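Long-range contacts in periplasmic binding protein (Roseiflexus sp. RS-1, PDB 5GJ3), which binds heme in the periplasm, here two hemes at once, and probably delivers it to a membrane transporter for bacterial heme uptake: residues 7-12 against 57-62; 103-108 against 119-124; 133-138 against 256-261; 201-206 against 234-239. All coordinates share one frame; numbering follows the deposited sequence.

Contact 1: 7-12 against 57-62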
loop_
_atom_site.group_PDB
_atom_site.type_symbol
_atom_site.label_atom_id
_atom_site.label_comp_id
_atom_site.label_asym_id
_atom_site.label_seq_id
_atom_site.Cartn_x
_atom_site.Cartn_y
_atom_site.Cartn_z
ATOM N N ARG A 7 -4.127 -17.141 19.123
ATOM C CA ARG A 7 -2.816 -17.119 18.465
ATOM C C ARG A 7 -3.060 -16.875 16.964
ATOM O O ARG A 7 -3.450 -17.774 16.227
ATOM C CB ARG A 7 -2.048 -18.427 18.676
ATOM C CG ARG A 7 -1.665 -18.722 20.158
ATOM C CD ARG A 7 -1.039 -20.112 20.296
ATOM N NE ARG A 7 0.246 -20.200 19.587
ATOM C CZ ARG A 7 1.358 -19.587 20.010
ATOM N NH1 ARG A 7 1.353 -18.884 21.126
ATOM N NH2 ARG A 7 2.479 -19.668 19.315
ATOM N N ILE A 8 -2.861 -15.633 16.559
ATOM C CA ILE A 8 -3.182 -15.175 15.202
ATOM C C ILE A 8 -1.926 -15.159 14.336
ATOM O O ILE A 8 -0.835 -14.598 14.732
ATOM C CB ILE A 8 -3.795 -13.756 15.245
ATOM C CG1 ILE A 8 -4.953 -13.679 16.285
ATOM C CG2 ILE A 8 -4.309 -13.309 13.849
ATOM C CD1 ILE A 8 -5.526 -12.270 16.411
ATOM N N VAL A 9 -2.058 -15.789 13.173
ATOM C CA VAL A 9 -1.089 -15.687 12.118
ATOM C C VAL A 9 -1.755 -14.852 11.022
ATOM O O VAL A 9 -2.843 -15.184 10.515
ATOM C CB VAL A 9 -0.600 -17.035 11.562
ATOM C CG1 VAL A 9 0.383 -16.758 10.392
ATOM C CG2 VAL A 9 0.131 -17.848 12.650
ATOM N N SER A 10 -1.121 -13.723 10.722
ATOM C CA SER A 10 -1.660 -12.771 9.766
ATOM C C SER A 10 -0.878 -12.899 8.437
ATOM O O SER A 10 0.376 -12.819 8.413
ATOM C CB SER A 10 -1.563 -11.379 10.343
ATOM O OG SER A 10 -1.894 -10.453 9.321
ATOM N N LEU A 11 -1.590 -13.089 7.331
ATOM C CA LEU A 11 -0.935 -13.400 6.058
ATOM C C LEU A 11 -0.451 -12.187 5.193
ATOM O O LEU A 11 0.290 -12.386 4.218
ATOM C CB LEU A 11 -1.840 -14.330 5.196
ATOM C CG LEU A 11 -2.316 -15.608 5.926
ATOM C CD1 LEU A 11 -3.209 -16.362 4.960
ATOM C CD2 LEU A 11 -1.103 -16.464 6.309
ATOM N N ASN A 12 -0.885 -10.987 5.529
ATOM C CA ASN A 12 -0.577 -9.828 4.689
ATOM C C ASN A 12 -0.222 -8.667 5.570
ATOM O O ASN A 12 -0.810 -8.495 6.640
ATOM C CB ASN A 12 -1.756 -9.419 3.777
ATOM C CG ASN A 12 -2.277 -10.568 2.998
ATOM O OD1 ASN A 12 -3.146 -11.310 3.457
ATOM N ND2 ASN A 12 -1.687 -10.800 1.854
ATOM N N GLU A 57 4.364 -24.816 6.465
ATOM C CA GLU A 57 5.044 -25.258 7.704
ATOM C C GLU A 57 5.384 -24.093 8.652
ATOM O O GLU A 57 5.221 -24.212 9.860
ATOM C CB GLU A 57 6.298 -26.107 7.400
ATOM C CG GLU A 57 7.195 -26.436 8.611
ATOM C CD GLU A 57 6.538 -27.337 9.676
ATOM O OE1 GLU A 57 5.421 -27.879 9.448
ATOM O OE2 GLU A 57 7.138 -27.509 10.774
ATOM N N GLY A 58 5.830 -22.965 8.102
ATOM C CA GLY A 58 6.085 -21.787 8.901
ATOM C C GLY A 58 4.830 -21.274 9.615
ATOM O O GLY A 58 4.900 -20.820 10.748
ATOM N N ILE A 59 3.681 -21.316 8.950
ATOM C CA ILE A 59 2.435 -20.925 9.601
ATOM C C ILE A 59 2.034 -22.021 10.643
ATOM O O ILE A 59 1.698 -21.706 11.793
ATOM C CB ILE A 59 1.271 -20.782 8.556
ATOM C CG1 ILE A 59 1.501 -19.600 7.611
ATOM C CG2 ILE A 59 -0.091 -20.616 9.244
ATOM C CD1 ILE A 59 0.806 -19.775 6.252
ATOM N N LEU A 60 1.999 -23.287 10.221
ATOM C CA LEU A 60 1.400 -24.335 11.113
ATOM C C LEU A 60 2.209 -24.650 12.368
ATOM O O LEU A 60 1.647 -24.996 13.416
ATOM C CB LEU A 60 1.025 -25.601 10.340
ATOM C CG LEU A 60 -0.015 -25.350 9.238
ATOM C CD1 LEU A 60 -0.013 -26.542 8.303
ATOM C CD2 LEU A 60 -1.432 -25.080 9.783
ATOM N N SER A 61 3.526 -24.470 12.276
ATOM C CA SER A 61 4.379 -24.718 13.407
ATOM C C SER A 61 4.221 -23.642 14.512
ATOM O O SER A 61 4.744 -23.815 15.611
ATOM C CB SER A 61 5.821 -24.886 12.966
ATOM O OG SER A 61 6.405 -23.641 12.697
ATOM N N LEU A 62 3.490 -22.558 14.237
ATOM C CA LEU A 62 3.202 -21.574 15.281
ATOM C C LEU A 62 1.934 -21.921 16.078
ATOM O O LEU A 62 1.531 -21.144 16.938
ATOM C CB LEU A 62 3.069 -20.158 14.704
ATOM C CG LEU A 62 4.298 -19.651 13.942
ATOM C CD1 LEU A 62 3.956 -18.359 13.206
ATOM C CD2 LEU A 62 5.490 -19.483 14.888
#
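Val-9 meets both Ile-59 and Leu-62, and these three side chains with Leu-11 form the tightly packed part of the contact. Val-9 sends its two methyls to different partners. CG1, anti to the backbone N (chi1 177°), approaches the CG1 and CG2 branches of Ile-59, with 4.1 Å to Ile-59 CG2. CG2 of Val-9 meets CD1 of Leu-62 at 3.9 Å, the two side chains crossing at about a right angle. Two residues on, Leu-11 CD2 touches Ile-59 CD1 at 3.8 Å. Val-9 thus meets the two arms of Ile-59 next to its branch, and Leu-11, just past the strand, meets its tip.

The other end of the contact is polar and less buried. Arg-7 bends at chi3 and turns its guanidinium side-on to the carbonyl oxygen of Leu-62. Two nitrogens grip that one atom: Arg-7 NE to Leu-62 O is 3.1 Å, and Arg-7 NH2 to Leu-62 O is 3.0 Å. The oxygen lies close to the guanidinium plane, which suits both N-H groups, though neither bond is straight (143° and 150°). Arg-7 NE also has a weak bond to Asn-63 O.

Strand 8-10 belongs to the parallel four-stranded sheet of the N-terminal half and lies between strands 28-31 and 66-70. Helix 56-60 packs on one face of this sheet, where Ile-59 also touches Val-67 of strand 66-70 and Thr-78 and Ile-82 of helix 76-84. Ile-8 and Ser-10 turn to helix 13-21 instead.

Contact 2: 103-108 against 119-124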
loop_
_atom_site.group_PDB
_atom_site.type_symbol
_atom_site.label_atom_id
_atom_site.label_comp_id
_atom_site.label_asym_id
_atom_site.label_seq_id
_atom_site.Cartn_x
_atom_site.Cartn_y
_atom_site.Cartn_z
ATOM N N GLN A 103 -13.745 -1.982 4.427
ATOM C CA GLN A 103 -14.089 -3.386 4.268
ATOM C C GLN A 103 -13.100 -4.305 5.012
ATOM O O GLN A 103 -13.510 -5.228 5.700
ATOM C CB GLN A 103 -14.095 -3.683 2.778
ATOM C CG GLN A 103 -14.845 -4.896 2.330
ATOM C CD GLN A 103 -14.753 -4.949 0.815
ATOM O OE1 GLN A 103 -14.172 -5.873 0.246
ATOM N NE2 GLN A 103 -15.221 -3.877 0.161
ATOM N N LYS A 104 -11.798 -4.047 4.892
ATOM C CA LYS A 104 -10.808 -4.903 5.560
ATOM C C LYS A 104 -10.868 -4.748 7.081
ATOM O O LYS A 104 -10.672 -5.741 7.858
ATOM C CB LYS A 104 -9.391 -4.619 5.033
ATOM C CG LYS A 104 -9.197 -5.128 3.588
ATOM C CD LYS A 104 -7.760 -4.875 3.080
ATOM C CE LYS A 104 -7.426 -3.438 2.843
ATOM N NZ LYS A 104 -6.065 -3.214 2.181
ATOM N N ILE A 105 -11.137 -3.509 7.504
ATOM C CA ILE A 105 -11.259 -3.239 8.952
ATOM C C ILE A 105 -12.429 -4.010 9.552
ATOM O O ILE A 105 -12.247 -4.686 10.579
ATOM C CB ILE A 105 -11.346 -1.725 9.268
ATOM C CG1 ILE A 105 -9.975 -1.060 9.030
ATOM C CG2 ILE A 105 -11.814 -1.482 10.715
ATOM C CD1 ILE A 105 -10.116 0.430 8.803
ATOM N N ARG A 106 -13.606 -3.945 8.900
ATOM C CA ARG A 106 -14.779 -4.720 9.374
ATOM C C ARG A 106 -14.554 -6.230 9.368
ATOM O O ARG A 106 -15.015 -6.954 10.290
ATOM C CB ARG A 106 -16.053 -4.355 8.581
ATOM C CG ARG A 106 -16.437 -2.881 8.765
ATOM C CD ARG A 106 -17.720 -2.503 8.002
ATOM N NE ARG A 106 -18.282 -1.330 8.653
ATOM C CZ ARG A 106 -18.375 -0.106 8.115
ATOM N NH1 ARG A 106 -18.000 0.129 6.857
ATOM N NH2 ARG A 106 -18.902 0.895 8.831
ATOM N N PHE A 107 -13.835 -6.714 8.343
ATOM C CA PHE A 107 -13.517 -8.142 8.227
ATOM C C PHE A 107 -12.654 -8.623 9.420
ATOM O O PHE A 107 -12.977 -9.635 10.074
ATOM C CB PHE A 107 -12.829 -8.410 6.888
ATOM C CG PHE A 107 -11.947 -9.641 6.866
ATOM C CD1 PHE A 107 -12.515 -10.917 6.736
ATOM C CD2 PHE A 107 -10.549 -9.508 6.864
ATOM C CE1 PHE A 107 -11.692 -12.076 6.638
ATOM C CE2 PHE A 107 -9.723 -10.626 6.748
ATOM C CZ PHE A 107 -10.292 -11.950 6.634
ATOM N N VAL A 108 -11.606 -7.881 9.725
ATOM C CA VAL A 108 -10.716 -8.262 10.833
ATOM C C VAL A 108 -11.486 -8.138 12.156
ATOM O O VAL A 108 -11.392 -9.040 13.048
ATOM C CB VAL A 108 -9.429 -7.426 10.873
ATOM C CG1 VAL A 108 -8.599 -7.752 12.143
ATOM C CG2 VAL A 108 -8.554 -7.682 9.625
ATOM N N GLU A 119 -16.149 -0.640 13.953
ATOM C CA GLU A 119 -16.945 0.539 13.491
ATOM C C GLU A 119 -16.292 1.876 13.842
ATOM O O GLU A 119 -16.267 2.781 13.018
ATOM C CB GLU A 119 -18.388 0.519 14.016
ATOM C CG GLU A 119 -19.189 -0.641 13.487
ATOM C CD GLU A 119 -19.142 -0.747 11.975
ATOM O OE1 GLU A 119 -19.647 0.170 11.300
ATOM O OE2 GLU A 119 -18.598 -1.736 11.444
ATOM N N ARG A 120 -15.733 1.958 15.043
ATOM C CA ARG A 120 -14.974 3.110 15.487
ATOM C C ARG A 120 -13.722 3.331 14.600
ATOM O O ARG A 120 -13.540 4.422 14.113
ATOM C CB ARG A 120 -14.596 2.932 16.975
ATOM C CG ARG A 120 -14.104 4.162 17.725
ATOM C CD ARG A 120 -13.163 3.781 18.893
ATOM N NE ARG A 120 -13.774 2.873 19.885
ATOM C CZ ARG A 120 -13.104 2.033 20.688
ATOM N NH1 ARG A 120 -11.780 1.942 20.632
ATOM N NH2 ARG A 120 -13.761 1.258 21.544
ATOM N N LEU A 121 -12.862 2.329 14.389
ATOM C CA LEU A 121 -11.732 2.488 13.446
ATOM C C LEU A 121 -12.145 2.844 11.991
ATOM O O LEU A 121 -11.538 3.742 11.379
ATOM C CB LEU A 121 -10.829 1.260 13.474
ATOM C CG LEU A 121 -9.491 1.401 12.759
ATOM C CD1 LEU A 121 -8.711 2.631 13.261
ATOM C CD2 LEU A 121 -8.665 0.122 12.888
ATOM N N ALA A 122 -13.137 2.149 11.418
ATOM C CA ALA A 122 -13.580 2.429 10.042
ATOM C C ALA A 122 -14.104 3.876 9.905
ATOM O O ALA A 122 -13.800 4.531 8.921
ATOM C CB ALA A 122 -14.667 1.467 9.577
ATOM N N ALA A 123 -14.904 4.333 10.877
ATOM C CA ALA A 123 -15.489 5.703 10.893
ATOM C C ALA A 123 -14.365 6.757 10.906
ATOM O O ALA A 123 -14.462 7.751 10.216
ATOM C CB ALA A 123 -16.395 5.872 12.109
ATOM N N GLN A 124 -13.314 6.517 11.688
ATOM C CA GLN A 124 -12.163 7.401 11.725
ATOM C C GLN A 124 -11.363 7.406 10.418
ATOM O O GLN A 124 -10.938 8.465 9.952
ATOM C CB GLN A 124 -11.259 7.024 12.898
ATOM C CG GLN A 124 -10.043 7.922 13.105
ATOM C CD GLN A 124 -10.362 9.412 13.347
ATOM O OE1 GLN A 124 -11.437 9.782 13.881
ATOM N NE2 GLN A 124 -9.409 10.288 12.969
#
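Helices 103-108 and 119-124 run antiparallel, their axes 9.0 Å apart at 171°, with Ile-105 and Ala-122 the closest pair of CA atoms. The Ile-105 side chain lies against the backbone and side chains of the second helix. Ile-105 CG2, anti to the backbone N, sits 3.9 Å from Ala-122 N and 4.0 Å from Leu-121 CB. The small Ala-122 probably allows this close approach.

Beside this apolar patch is a two-pronged salt bridge. Arg-106, extended from CG to NE, offers NE and NH2 side-on to the carboxylate of Glu-119. Arg-106 NE reaches Glu-119 OE2 at 2.8 Å, and Arg-106 NH2 reaches Glu-119 OE1 at 2.7 Å in a nearly straight bond (170°). Both oxygens are met on their syn sides, and the two planes are nearly coplanar. Ala-122 CB lies over the centre of one guanidinium face, and Gln-102 OE1 takes a bond from Arg-106 NH1. An alanine in place of Glu-119 would probably leave the Arg-106 charge without its mate and its guanidinium freer to turn.

The pair is an antiparallel helical hairpin. Its second arm, helix 115-136, is the long helix that links the two lobes in this class of periplasmic binding protein.

Contact 3: 133-138 against 256-261. With ZN (zinc ion), chain G.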
loop_
_atom_site.group_PDB
_atom_site.type_symbol
_atom_site.label_atom_id
_atom_site.label_comp_id
_atom_site.label_asym_id
_atom_site.label_seq_id
_atom_site.Cartn_x
_atom_site.Cartn_y
_atom_site.Cartn_z
ATOM N N ARG A 133 -9.750 14.418 0.798
ATOM C CA ARG A 133 -10.478 14.651 -0.462
ATOM C C ARG A 133 -11.007 16.086 -0.556
ATOM O O ARG A 133 -10.976 16.717 -1.636
ATOM C CB ARG A 133 -11.617 13.648 -0.635
ATOM C CG ARG A 133 -11.140 12.267 -1.085
ATOM C CD ARG A 133 -12.383 11.450 -1.393
ATOM N NE ARG A 133 -12.259 10.728 -2.622
ATOM C CZ ARG A 133 -13.261 10.491 -3.453
ATOM N NH1 ARG A 133 -14.455 10.980 -3.200
ATOM N NH2 ARG A 133 -13.062 9.786 -4.554
ATOM N N ASP A 134 -11.447 16.602 0.595
ATOM C CA ASP A 134 -11.827 18.005 0.710
ATOM C C ASP A 134 -10.608 18.911 0.423
ATOM O O ASP A 134 -10.719 19.944 -0.256
ATOM C CB ASP A 134 -12.365 18.228 2.127
ATOM C CG ASP A 134 -12.550 19.662 2.452
ATOM O OD1 ASP A 134 -11.547 20.330 2.801
ATOM O OD2 ASP A 134 -13.705 20.144 2.366
ATOM N N LEU A 135 -9.435 18.566 0.959
ATOM C CA LEU A 135 -8.244 19.376 0.591
ATOM C C LEU A 135 -7.908 19.264 -0.902
ATOM O O LEU A 135 -7.446 20.253 -1.554
ATOM C CB LEU A 135 -7.032 18.973 1.436
ATOM C CG LEU A 135 -7.111 19.390 2.905
ATOM C CD1 LEU A 135 -5.997 18.648 3.629
ATOM C CD2 LEU A 135 -6.932 20.915 2.993
ATOM N N ALA A 136 -8.112 18.070 -1.454
ATOM C CA ALA A 136 -7.815 17.841 -2.866
ATOM C C ALA A 136 -8.730 18.678 -3.803
ATOM O O ALA A 136 -8.334 19.008 -4.910
ATOM C CB ALA A 136 -7.875 16.346 -3.226
ATOM N N ARG A 137 -9.953 18.976 -3.370
ATOM C CA ARG A 137 -10.880 19.846 -4.117
ATOM C C ARG A 137 -10.380 21.283 -4.321
ATOM O O ARG A 137 -10.859 21.966 -5.187
ATOM C CB ARG A 137 -12.265 19.871 -3.457
ATOM C CG ARG A 137 -13.078 18.678 -3.828
ATOM C CD ARG A 137 -14.452 18.679 -3.161
ATOM N NE ARG A 137 -14.996 17.334 -3.330
ATOM C CZ ARG A 137 -14.990 16.377 -2.401
ATOM N NH1 ARG A 137 -14.530 16.594 -1.174
ATOM N NH2 ARG A 137 -15.488 15.196 -2.697
ATOM N N ARG A 138 -9.397 21.746 -3.565
ATOM C CA ARG A 138 -8.816 23.051 -3.855
ATOM C C ARG A 138 -7.967 23.074 -5.150
ATOM O O ARG A 138 -7.529 24.141 -5.584
ATOM C CB ARG A 138 -7.911 23.462 -2.713
ATOM C CG ARG A 138 -8.546 23.357 -1.311
ATOM C CD ARG A 138 -7.486 23.700 -0.290
ATOM N NE ARG A 138 -6.362 22.755 -0.366
ATOM C CZ ARG A 138 -5.166 22.949 0.173
ATOM N NH1 ARG A 138 -4.889 24.033 0.870
ATOM N NH2 ARG A 138 -4.220 22.042 0.044
ATOM N N ASP A 256 -0.884 13.608 2.702
ATOM C CA ASP A 256 0.498 13.948 2.302
ATOM C C ASP A 256 0.547 14.150 0.777
ATOM O O ASP A 256 1.198 15.106 0.326
ATOM C CB ASP A 256 1.510 12.868 2.712
ATOM C CG ASP A 256 1.654 12.741 4.217
ATOM O OD1 ASP A 256 1.215 13.655 4.960
ATOM O OD2 ASP A 256 2.193 11.703 4.684
ATOM N N LEU A 257 -0.068 13.238 0.004
ATOM C CA LEU A 257 -0.050 13.402 -1.445
ATOM C C LEU A 257 -0.709 14.712 -1.850
ATOM O O LEU A 257 -0.144 15.456 -2.670
ATOM C CB LEU A 257 -0.752 12.253 -2.184
ATOM C CG LEU A 257 -0.085 10.909 -2.046
ATOM C CD1 LEU A 257 -1.072 9.905 -2.655
ATOM C CD2 LEU A 257 1.236 11.010 -2.824
ATOM N N THR A 258 -1.913 14.992 -1.313
ATOM C CA THR A 258 -2.646 16.163 -1.834
ATOM C C THR A 258 -1.963 17.480 -1.495
ATOM O O THR A 258 -1.989 18.424 -2.271
ATOM C CB THR A 258 -4.169 16.171 -1.407
ATOM O OG1 THR A 258 -4.860 16.988 -2.314
ATOM C CG2 THR A 258 -4.375 16.774 0.011
ATOM N N ILE A 259 -1.355 17.549 -0.322
ATOM C CA ILE A 259 -0.506 18.708 0.063
ATOM C C ILE A 259 0.618 18.910 -0.974
ATOM O O ILE A 259 0.822 20.011 -1.485
ATOM C CB ILE A 259 0.101 18.564 1.505
ATOM C CG1 ILE A 259 -0.991 18.524 2.606
ATOM C CG2 ILE A 259 1.072 19.712 1.798
ATOM C CD1 ILE A 259 -2.046 19.554 2.408
ATOM N N ALA A 260 1.341 17.836 -1.297
ATOM C CA ALA A 260 2.401 17.904 -2.325
ATOM C C ALA A 260 1.856 18.265 -3.731
ATOM O O ALA A 260 2.419 19.104 -4.459
ATOM C CB ALA A 260 3.149 16.594 -2.371
ATOM N N PHE A 261 0.727 17.671 -4.096
ATOM C CA PHE A 261 0.158 17.919 -5.414
ATOM C C PHE A 261 -0.282 19.379 -5.518
ATOM O O PHE A 261 -0.171 20.009 -6.590
ATOM C CB PHE A 261 -1.046 17.005 -5.615
ATOM C CG PHE A 261 -0.704 15.534 -5.846
ATOM C CD1 PHE A 261 0.622 15.058 -5.830
ATOM C CD2 PHE A 261 -1.744 14.612 -6.034
ATOM C CE1 PHE A 261 0.890 13.697 -6.041
ATOM C CE2 PHE A 261 -1.494 13.263 -6.239
ATOM C CZ PHE A 261 -0.173 12.807 -6.241
HETATM ZN ZN ZN G . 1.205 13.681 6.997
HETATM O O HOH W 1 -4.734 19.985 -1.953
HETATM O O HOH W 2 2.928 12.488 7.228
HETATM O O HOH W 3 -0.602 12.770 6.853
#
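A single water joins the two segments, gripped by one backbone and two side-chain groups. It donates to Leu-135 O at 2.8 Å and to Thr-258 OG1 at 3.0 Å, and accepts from Arg-138 NH2 at 2.9 Å. Leu-135 O is itself shared. Arg-138 NE bonds to it at 3.0 Å, in the carbonyl plane on a lone pair, and the Arg-138 backbone N bonds to it too. Leu-135 CD2 lies over the centre of one face of the guanidinium. Tyr-262 adds a cation-pi contact to Arg-138.

The first segment takes in the last part of the long lobe-linking helix 115-136 and the turn after it; the second is the middle of the C-terminal helix 250-267. They approach most closely at Ala-136 and Thr-258. The hydroxyl of Thr-258, anti to the backbone N (chi1 -158°), lies 3.2 Å from Ala-136 CB and is bonded to Ala-172 O. The other branch, Thr-258 CG2, meets Leu-135 CB at 3.7 Å. On the more exposed side, Ile-259 CD1 touches Leu-135 CD1 and comes within 4.1 Å of Arg-138 NH2.

Elsewhere on the same helix, Asp-256 OD1 binds a zinc ion at 2.0 Å, with two waters as further ligands. Asp-256 OD2 accepts from one of those waters and is bonded to Tyr-242 OH.

Contact 4: 201-206 against 234-239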
loop_
_atom_site.group_PDB
_atom_site.type_symbol
_atom_site.label_atom_id
_atom_site.label_comp_id
_atom_site.label_asym_id
_atom_site.label_seq_id
_atom_site.Cartn_x
_atom_site.Cartn_y
_atom_site.Cartn_z
ATOM N N VAL A 201 5.224 15.677 -11.194
ATOM C CA VAL A 201 5.618 14.979 -9.943
ATOM C C VAL A 201 6.072 13.561 -10.267
ATOM O O VAL A 201 5.406 12.856 -10.988
ATOM C CB VAL A 201 4.426 14.942 -8.923
ATOM C CG1 VAL A 201 4.833 14.241 -7.588
ATOM C CG2 VAL A 201 3.914 16.375 -8.681
ATOM N N LEU A 202 7.214 13.152 -9.725
ATOM C CA LEU A 202 7.597 11.747 -9.713
ATOM C C LEU A 202 7.278 11.117 -8.341
ATOM O O LEU A 202 7.783 11.555 -7.294
ATOM C CB LEU A 202 9.093 11.600 -10.040
ATOM C CG LEU A 202 9.388 11.940 -11.513
ATOM C CD1 LEU A 202 10.854 12.256 -11.696
ATOM C CD2 LEU A 202 8.977 10.795 -12.434
ATOM N N LEU A 203 6.423 10.111 -8.359
ATOM C CA LEU A 203 6.052 9.415 -7.125
ATOM C C LEU A 203 6.753 8.047 -7.090
ATOM O O LEU A 203 6.617 7.251 -8.003
ATOM C CB LEU A 203 4.520 9.278 -7.037
ATOM C CG LEU A 203 3.877 8.602 -5.815
ATOM C CD1 LEU A 203 4.192 9.341 -4.538
ATOM C CD2 LEU A 203 2.365 8.474 -5.972
ATOM N N VAL A 204 7.543 7.807 -6.046
ATOM C CA VAL A 204 8.314 6.565 -5.921
ATOM C C VAL A 204 8.210 5.948 -4.503
ATOM O O VAL A 204 7.729 6.583 -3.566
ATOM C CB VAL A 204 9.812 6.825 -6.180
ATOM C CG1 VAL A 204 10.001 7.329 -7.623
ATOM C CG2 VAL A 204 10.384 7.803 -5.139
ATOM N N LEU A 205 8.692 4.733 -4.355
ATOM C CA LEU A 205 8.801 4.152 -2.992
ATOM C C LEU A 205 10.158 4.495 -2.346
ATOM O O LEU A 205 11.184 4.644 -3.068
ATOM C CB LEU A 205 8.578 2.667 -3.051
ATOM C CG LEU A 205 7.245 2.313 -3.705
ATOM C CD1 LEU A 205 7.109 0.809 -3.850
ATOM C CD2 LEU A 205 6.027 2.891 -2.980
ATOM N N ASP A 206 10.140 4.687 -1.010
ATOM C CA ASP A 206 11.354 4.842 -0.183
ATOM C C ASP A 206 12.473 3.889 -0.633
ATOM O O ASP A 206 13.598 4.330 -1.016
ATOM C CB ASP A 206 11.052 4.571 1.319
ATOM C CG ASP A 206 10.524 5.804 2.078
ATOM O OD1 ASP A 206 10.328 6.880 1.452
ATOM O OD2 ASP A 206 10.296 5.690 3.324
ATOM N N ARG A 234 11.098 17.462 -8.082
ATOM C CA ARG A 234 9.845 17.244 -7.378
ATOM C C ARG A 234 9.596 15.745 -7.305
ATOM O O ARG A 234 8.850 15.167 -8.096
ATOM C CB ARG A 234 8.752 17.963 -8.116
ATOM C CG ARG A 234 7.573 18.307 -7.268
ATOM C CD ARG A 234 6.665 19.187 -8.085
ATOM N NE ARG A 234 7.045 20.587 -8.215
ATOM C CZ ARG A 234 6.684 21.538 -7.356
ATOM N NH1 ARG A 234 6.071 21.227 -6.231
ATOM N NH2 ARG A 234 6.962 22.806 -7.590
ATOM N N ILE A 235 10.284 15.104 -6.354
ATOM C CA ILE A 235 10.204 13.665 -6.159
ATOM C C ILE A 235 9.506 13.520 -4.803
ATOM O O ILE A 235 9.936 14.157 -3.840
ATOM C CB ILE A 235 11.601 12.964 -6.030
ATOM C CG1 ILE A 235 12.627 13.362 -7.128
ATOM C CG2 ILE A 235 11.470 11.455 -5.813
ATOM C CD1 ILE A 235 12.129 13.430 -8.541
ATOM N N ILE A 236 8.470 12.678 -4.731
ATOM C CA ILE A 236 7.793 12.354 -3.451
ATOM C C ILE A 236 8.133 10.877 -3.232
ATOM O O ILE A 236 7.857 10.049 -4.088
ATOM C CB ILE A 236 6.227 12.424 -3.565
ATOM C CG1 ILE A 236 5.701 13.766 -4.061
ATOM C CG2 ILE A 236 5.539 12.001 -2.252
ATOM C CD1 ILE A 236 6.191 14.961 -3.274
ATOM N N ALA A 237 8.761 10.543 -2.104
ATOM C CA ALA A 237 9.068 9.145 -1.823
ATOM C C ALA A 237 8.281 8.759 -0.584
ATOM O O ALA A 237 8.347 9.440 0.439
ATOM C CB ALA A 237 10.566 8.943 -1.613
ATOM N N LEU A 238 7.509 7.690 -0.664
ATOM C CA LEU A 238 6.711 7.258 0.498
ATOM C C LEU A 238 7.029 5.799 0.755
ATOM O O LEU A 238 7.413 5.080 -0.153
ATOM C CB LEU A 238 5.184 7.454 0.252
ATOM C CG LEU A 238 4.708 8.935 0.118
ATOM C CD1 LEU A 238 3.229 9.012 -0.231
ATOM C CD2 LEU A 238 4.960 9.721 1.393
ATOM N N ASP A 239 6.867 5.368 2.009
ATOM C CA ASP A 239 6.931 3.951 2.367
ATOM C C ASP A 239 5.879 3.124 1.608
ATOM O O ASP A 239 4.743 3.555 1.486
ATOM C CB ASP A 239 6.664 3.841 3.876
ATOM C CG ASP A 239 6.608 2.425 4.326
ATOM O OD1 ASP A 239 7.692 1.831 4.411
ATOM O OD2 ASP A 239 5.503 1.904 4.575
#
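Leu-202 O takes the Ile-236 backbone N-H at 2.9 Å and also has the CA of Ile-235 close by, at 3.4 Å, in a CA-H...O contact. Four more backbone bonds join the strands. Leu-202 N bonds to Arg-234 O, Val-204 N to Ile-236 O, Leu-238 N to Val-204 O, and Asp-206 N to Leu-238 O. The last, at 2.9 Å, differs from the others: its donor stands above the carbonyl plane, where strand 201-205 gives way to helix 206-211.

Strands 201-205 and 235-238 are parallel neighbours in the mixed sheet of the C-terminal lobe, with strand 235-238 beyond strand 201-205 from strand 144-151. The two strands are joined by a helical connection, a crossover that is probably right-handed as in other Rossmann-like lobes.

On one face, Leu-202 and Ile-235 lie side by side pointing the same way, their CD1 atoms 3.6 Å apart. Ile-235 CG2, anti to the backbone N, meets Val-204 CG2 at 3.9 Å, and Val-204 CG2 also touches Ala-237 CB. An alanine at Ile-235 would probably open a gap beside Leu-202 CD1 and Val-204 CG2.

On the opposite face, Val-201 CG1 packs on Ile-236 CG1 at 3.7 Å, and Leu-203 CD1 on Ile-236 CG2 at 3.8 Å. Helix 250-267 packs on this face through Leu-257, Ala-260 and Ala-264. At the strand ends, Leu-205 touches a bound heme, and the Asp-239 carboxylate caps the next helix by accepting from Tyr-242 N.

How the contacts relate
From the N terminus, contact 1 comes first. It closes a loop of 44 residues within the N-terminal lobe, tying strand 8-10 to helix 56-60. Contact 2 follows in series and closes a short helical hairpin. Its second helix, 115-136, continues to contact 3. Contact 3 joins the end of this helix to helix 250-267, closing a loop of 117 residues that contains contact 4 in full. Contact 4 closes a largely helical connection of 27 residues and pairs strands 201-205 and 235-238 in the C-terminal lobe. Contacts 3 and 4 touch: Leu-257 and Ala-260 pack on Leu-203, Ile-236 and Leu-238. Contacts 1 and 4 lie on opposite sides of the chain's centre, one in each lobe.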